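PDB 6WNS: acyl-homoserine-lactone synthase from Mesorhizobium sp. ORS 3359, which catalyses formation of an acyl-homoserine lactone quorum-sensing signal, with the acyl group probably taken from an acyl-coenzyme A thioester and joined to S-adenosylmethionine. Local coordinates for residues V74-L77 against E78-M82; E84-P87 against I88-G91. All coordinates share one frame; numbering follows the deposited sequence.

Contact 1: residues V74-L77 against E78-M82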
ATOM      1  N   VAL A  74      -7.391  -2.729  -0.747  1.00 46.74           N
ATOM      2  CA  VAL A  74      -8.607  -3.317  -1.356  1.00 45.15           C
ATOM      3  C   VAL A  74      -9.130  -4.466  -0.497  1.00 50.41           C
ATOM      4  O   VAL A  74      -8.354  -5.326  -0.085  1.00 50.50           O
ATOM      5  CB  VAL A  74      -8.218  -3.780  -2.761  1.00 46.15           C
ATOM      6  CG1 VAL A  74      -9.355  -4.459  -3.487  1.00 43.49           C
ATOM      7  CG2 VAL A  74      -7.724  -2.605  -3.586  1.00 46.12           C
ATOM      8  N   PRO A  75     -10.450  -4.560  -0.247  1.00 50.46           N
ATOM      9  CA  PRO A  75     -10.991  -5.674   0.544  1.00 55.52           C
ATOM     10  C   PRO A  75     -10.645  -7.016  -0.126  1.00 53.19           C
ATOM     11  O   PRO A  75     -10.801  -7.188  -1.345  1.00 53.03           O
ATOM     12  CB  PRO A  75     -12.507  -5.403   0.593  1.00 57.51           C
ATOM     13  CG  PRO A  75     -12.795  -4.198  -0.212  1.00 54.60           C
ATOM     14  CD  PRO A  75     -11.494  -3.704  -0.819  1.00 51.00           C
ATOM     15  N   THR A  76     -10.089  -7.958   0.606  1.00 55.52           N
ATOM     16  CA  THR A  76      -9.742  -9.267  -0.012  1.00 55.25           C
ATOM     17  C   THR A  76     -11.004 -10.031  -0.439  1.00 58.66           C
ATOM     18  O   THR A  76     -10.847 -10.944  -1.260  1.00 60.22           O
ATOM     19  CB  THR A  76      -8.902 -10.176   0.877  1.00 59.79           C
ATOM     20  OG1 THR A  76      -9.551 -10.350   2.150  1.00 61.20           O
ATOM     21  CG2 THR A  76      -7.483  -9.675   0.977  1.00 57.00           C
ATOM     22  N   LEU A  77     -12.197  -9.677   0.052  1.00 58.25           N
ATOM     23  CA  LEU A  77     -13.448 -10.318  -0.412  1.00 60.48           C
ATOM     24  C   LEU A  77     -13.778  -9.823  -1.818  1.00 57.54           C
ATOM     25  O   LEU A  77     -14.624 -10.385  -2.439  1.00 57.31           O
ATOM     26  CB  LEU A  77     -14.607 -10.045   0.560  1.00 65.28           C
ATOM     27  CG  LEU A  77     -14.543 -10.727   1.933  1.00 67.70           C
ATOM     28  CD1 LEU A  77     -15.754 -10.345   2.775  1.00 73.89           C
ATOM     29  CD2 LEU A  77     -14.406 -12.251   1.837  1.00 70.72           C
ATOM     30  N   GLU A  78     -13.187  -8.725  -2.283  1.00 54.28           N
ATOM     31  CA  GLU A  78     -13.350  -8.241  -3.669  1.00 51.63           C
ATOM     32  C   GLU A  78     -12.194  -8.806  -4.467  1.00 50.76           C
ATOM     33  O   GLU A  78     -11.157  -9.061  -3.861  1.00 50.59           O
ATOM     34  CB  GLU A  78     -13.205  -6.707  -3.714  1.00 50.72           C
ATOM     35  CG  GLU A  78     -14.346  -5.973  -3.064  1.00 50.78           C
ATOM     36  CD  GLU A  78     -15.679  -6.208  -3.745  1.00 55.60           C
ATOM     37  OE1 GLU A  78     -15.734  -6.287  -5.021  1.00 49.41           O
ATOM     38  OE2 GLU A  78     -16.657  -6.339  -2.997  1.00 62.94           O
ATOM     39  N   PRO A  79     -12.304  -8.852  -5.814  1.00 52.06           N
ATOM     40  CA  PRO A  79     -11.165  -9.138  -6.678  1.00 51.21           C
ATOM     41  C   PRO A  79     -10.010  -8.187  -6.372  1.00 49.56           C
ATOM     42  O   PRO A  79     -10.222  -6.999  -6.177  1.00 49.02           O
ATOM     43  CB  PRO A  79     -11.703  -8.975  -8.111  1.00 53.03           C
ATOM     44  CG  PRO A  79     -13.081  -8.352  -8.013  1.00 53.53           C
ATOM     45  CD  PRO A  79     -13.518  -8.569  -6.592  1.00 53.56           C
ATOM     46  N   HIS A  80      -8.811  -8.749  -6.268  1.00 48.45           N
ATOM     47  CA  HIS A  80      -7.605  -7.987  -5.921  1.00 48.85           C
ATOM     48  C   HIS A  80      -6.401  -8.591  -6.659  1.00 47.09           C
ATOM     49  O   HIS A  80      -6.611  -9.532  -7.460  1.00 50.82           O
ATOM     50  CB  HIS A  80      -7.483  -7.879  -4.414  1.00 48.96           C
ATOM     51  CG  HIS A  80      -7.334  -9.195  -3.728  1.00 50.97           C
ATOM     52  ND1 HIS A  80      -8.440 -10.007  -3.480  1.00 51.82           N
ATOM     53  CD2 HIS A  80      -6.284  -9.817  -3.160  1.00 55.14           C
ATOM     54  CE1 HIS A  80      -8.045 -11.078  -2.798  1.00 55.70           C
ATOM     55  NE2 HIS A  80      -6.750 -10.983  -2.612  1.00 55.13           N
ATOM     56  N   LEU A  81      -5.246  -7.938  -6.591  1.00 45.42           N
ATOM     57  CA  LEU A  81      -4.099  -8.322  -7.451  1.00 45.66           C
ATOM     58  C   LEU A  81      -3.741  -9.802  -7.197  1.00 46.10           C
ATOM     59  O   LEU A  81      -3.583 -10.575  -8.158  1.00 47.46           O
ATOM     60  CB  LEU A  81      -2.878  -7.457  -7.154  1.00 47.00           C
ATOM     61  CG  LEU A  81      -1.685  -7.751  -8.062  1.00 44.04           C
ATOM     62  CD1 LEU A  81      -1.977  -7.302  -9.477  1.00 46.22           C
ATOM     63  CD2 LEU A  81      -0.456  -7.043  -7.573  1.00 46.40           C
ATOM     64  N   MET A  82      -3.696 -10.174  -5.946  1.00 47.46           N
ATOM     65  CA  MET A  82      -3.256 -11.547  -5.578  1.00 51.76           C
ATOM     66  C   MET A  82      -4.311 -12.526  -6.031  1.00 55.91           C
ATOM     67  O   MET A  82      -3.910 -13.643  -6.425  1.00 61.55           O
ATOM     68  CB  MET A  82      -2.967 -11.719  -4.084  1.00 55.86           C
ATOM     69  CG  MET A  82      -2.044 -12.915  -3.794  1.00 60.64           C
ATOM     70  SD  MET A  82      -1.893 -13.351  -2.061  1.00 61.77           S
ATOM     71  CE  MET A  82      -1.195 -11.844  -1.383  1.00 61.38           C
TER

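Contact 2: residues E84-P87 against I88-G91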
ATOM      1  N   GLU A  84      -6.583 -12.059  -8.661  1.00 48.91           N
ATOM      2  CA  GLU A  84      -6.850 -12.070 -10.122  1.00 49.78           C
ATOM      3  C   GLU A  84      -5.580 -12.334 -10.935  1.00 53.07           C
ATOM      4  O   GLU A  84      -5.725 -12.766 -12.055  1.00 51.88           O
ATOM      5  CB  GLU A  84      -7.444 -10.729 -10.489  1.00 51.52           C
ATOM      6  CG  GLU A  84      -8.755 -10.478  -9.780  1.00 54.86           C
ATOM      7  CD  GLU A  84      -9.794 -11.608  -9.772  1.00 57.64           C
ATOM      8  OE1 GLU A  84     -10.351 -11.917 -10.824  1.00 56.85           O
ATOM      9  OE2 GLU A  84     -10.019 -12.165  -8.694  1.00 54.76           O
ATOM     10  N   VAL A  85      -4.400 -11.965 -10.429  1.00 50.96           N
ATOM     11  CA  VAL A  85      -3.136 -12.005 -11.204  1.00 51.61           C
ATOM     12  C   VAL A  85      -2.157 -12.994 -10.593  1.00 52.92           C
ATOM     13  O   VAL A  85      -1.574 -13.812 -11.332  1.00 59.09           O
ATOM     14  CB  VAL A  85      -2.518 -10.591 -11.340  1.00 48.78           C
ATOM     15  CG1 VAL A  85      -1.283 -10.608 -12.230  1.00 51.91           C
ATOM     16  CG2 VAL A  85      -3.531  -9.643 -11.847  1.00 47.54           C
ATOM     17  N   PHE A  86      -1.972 -12.975  -9.279  1.00 51.08           N
ATOM     18  CA  PHE A  86      -0.938 -13.821  -8.678  1.00 54.83           C
ATOM     19  C   PHE A  86      -1.504 -14.861  -7.710  1.00 55.02           C
ATOM     20  O   PHE A  86      -0.837 -15.151  -6.758  1.00 56.84           O
ATOM     21  CB  PHE A  86       0.063 -12.939  -7.955  1.00 54.53           C
ATOM     22  CG  PHE A  86       0.831 -12.071  -8.909  1.00 56.11           C
ATOM     23  CD1 PHE A  86       1.697 -12.654  -9.818  1.00 56.26           C
ATOM     24  CD2 PHE A  86       0.618 -10.689  -8.955  1.00 53.13           C
ATOM     25  CE1 PHE A  86       2.431 -11.877 -10.702  1.00 55.59           C
ATOM     26  CE2 PHE A  86       1.359  -9.928  -9.839  1.00 52.36           C
ATOM     27  CZ  PHE A  86       2.242 -10.524 -10.728  1.00 51.96           C
ATOM     28  N   PRO A  87      -2.623 -15.553  -7.971  1.00 58.20           N
ATOM     29  CA  PRO A  87      -3.111 -16.560  -7.009  1.00 62.93           C
ATOM     30  C   PRO A  87      -2.125 -17.715  -6.806  1.00 66.09           C
ATOM     31  O   PRO A  87      -2.101 -18.360  -5.732  1.00 70.61           O
ATOM     32  CB  PRO A  87      -4.407 -17.032  -7.679  1.00 67.19           C
ATOM     33  CG  PRO A  87      -4.226 -16.737  -9.150  1.00 65.97           C
ATOM     34  CD  PRO A  87      -3.480 -15.417  -9.166  1.00 60.47           C
ATOM     35  N   ILE A  88      -1.265 -17.941  -7.798  1.00 67.97           N
ATOM     36  CA  ILE A  88      -0.227 -19.000  -7.694  1.00 73.64           C
ATOM     37  C   ILE A  88       0.720 -18.716  -6.518  1.00 72.25           C
ATOM     38  O   ILE A  88       1.193 -19.703  -5.930  1.00 71.17           O
ATOM     39  CB  ILE A  88       0.521 -19.269  -9.013  1.00 78.66           C
ATOM     40  CG1 ILE A  88       1.291 -20.578  -8.873  1.00 85.81           C
ATOM     41  CG2 ILE A  88       1.427 -18.103  -9.429  1.00 79.01           C
ATOM     42  CD1 ILE A  88       1.640 -21.224 -10.178  1.00 92.90           C
ATOM     43  N   LEU A  89       0.917 -17.464  -6.105  1.00 66.17           N
ATOM     44  CA  LEU A  89       1.839 -17.106  -4.989  1.00 65.69           C
ATOM     45  C   LEU A  89       1.272 -17.553  -3.640  1.00 68.31           C
ATOM     46  O   LEU A  89       2.041 -17.590  -2.653  1.00 70.35           O
ATOM     47  CB  LEU A  89       2.073 -15.599  -4.960  1.00 65.52           C
ATOM     48  CG  LEU A  89       2.848 -15.047  -6.167  1.00 65.65           C
ATOM     49  CD1 LEU A  89       2.881 -13.543  -6.116  1.00 65.69           C
ATOM     50  CD2 LEU A  89       4.269 -15.586  -6.245  1.00 65.57           C
ATOM     51  N   ALA A  90      -0.030 -17.743  -3.546  1.00 68.15           N
ATOM     52  CA  ALA A  90      -0.621 -18.162  -2.257  1.00 73.80           C
ATOM     53  C   ALA A  90      -1.103 -19.606  -2.382  1.00 77.82           C
ATOM     54  O   ALA A  90      -2.012 -19.976  -1.631  1.00 81.11           O
ATOM     55  CB  ALA A  90      -1.735 -17.230  -1.867  1.00 71.76           C
ATOM     56  N   GLY A  91      -0.550 -20.373  -3.320  1.00 79.18           N
ATOM     57  CA  GLY A  91      -0.892 -21.800  -3.497  1.00 86.81           C
ATOM     58  C   GLY A  91      -2.222 -21.960  -4.234  1.00 86.12           C
ATOM     59  O   GLY A  91      -2.788 -23.080  -4.219  1.00 90.42           O
TER

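Contact 1: residues V74-L77 against E78-M82
A type I beta turn from Pro75 to Glu78 takes the chain off the end of strand 69-75, and its closing bond runs from Glu78 N to Pro75 O at 3.0 Å, with an N-H...O angle of 148°. The side chains of the turn's two end residues lie side by side and point the same way, with Glu78 CG resting on Pro75 CG at 3.7 Å; the glutamate's CG methylene does the touching. From there the chain leads through Pro79 to His80, the N-cap residue of helix 81-84, within the acetyltransferase-like fold of the autoinducer synthases. The imidazole turns back onto the turn: with CG lodged between the backbone N and the carbonyl carbon (chi1 62°), His80 ND1 donates to Glu78 O at 2.9 Å. That bond is nearly straight, 162°, and lies close to both the carbonyl plane and the ring plane, which would hold the ring against rotation. One ring face is packed by Thr76, whose CA sits 4.0 Å from the centroid of the His80 ring in a CH-pi contact, while Thr76 CG2 lies over the rim of that ring. The hydroxyl of Thr76 is engaged elsewhere, with the backbone of Ile100 and Ala97, and Thr76 O receives Arg96 NE. On the strand side, Val74 CG1 reaches Pro79 O at 3.8 Å and His80 CB at 4.0 Å.

Contact 2: residues E84-P87 against I88-G91
Phe86 and Leu89 meet across a short 3-10 turn spanning Pro87 to Leu89, in the loop that joins helix 81-84 to strand 100-108. Two backbone hydrogen bonds of the i to i+3 kind cross it. Leu89 N donates to Phe86 O at 3.0 Å with an N-H...O angle of 157°, and Ala90 N does the same to Pro87 O at 3.1 Å, a little more bent at 150°. A third bond of this spacing, from Gly91 N to Ile88 O, is longer at 3.2 Å, and Gly91 leaves the turn with a positive phi.

The apolar contact is between side chains lying side by side and pointing the same way. Leu89 carries its CG opposite its own carbonyl carbon (chi1 -67°), and the extended second torsion then brings CD1 to Phe86 CB at 3.4 Å, a close approach. The same methyl meets the start of the aromatic ring obliquely, 3.8 Å from Phe86 CG. Both side chains continue inward onto Val144 and Ile174 of the central sheet, so the turn is packed against its strands. An alanine in place of Leu89 would probably lose the methyl that packs on Phe86 CB and, with it, the contacts that tie this turn to Val144 and Ile174. The phenyl ring has a further neighbour before the turn: Val85 CG1 lies 3.6 Å above the plane of the Phe86 ring, displaced toward the rim.

Overall arrangement
Contact 1 closes before contact 2 opens, and the short helix 81-84 connects them; their centres are about 12 Å apart. The helix ties them directly: Leu81 O lies 3.1 Å from Phe86 N, a probable hydrogen bond, and Met82 SD packs on Ala90 CB at 3.9 Å. At the helix start, Glu102 of strand 100-108 accepts from the backbone N of both Leu81 and Met82. The centre of contact 1 lies about 13 Å, and that of contact 2 about 18 Å, from the centre of the chain, on the same side of it. Together, residues 74-91 cover most of the connection between neighbouring antiparallel strands 69-75 and 100-108.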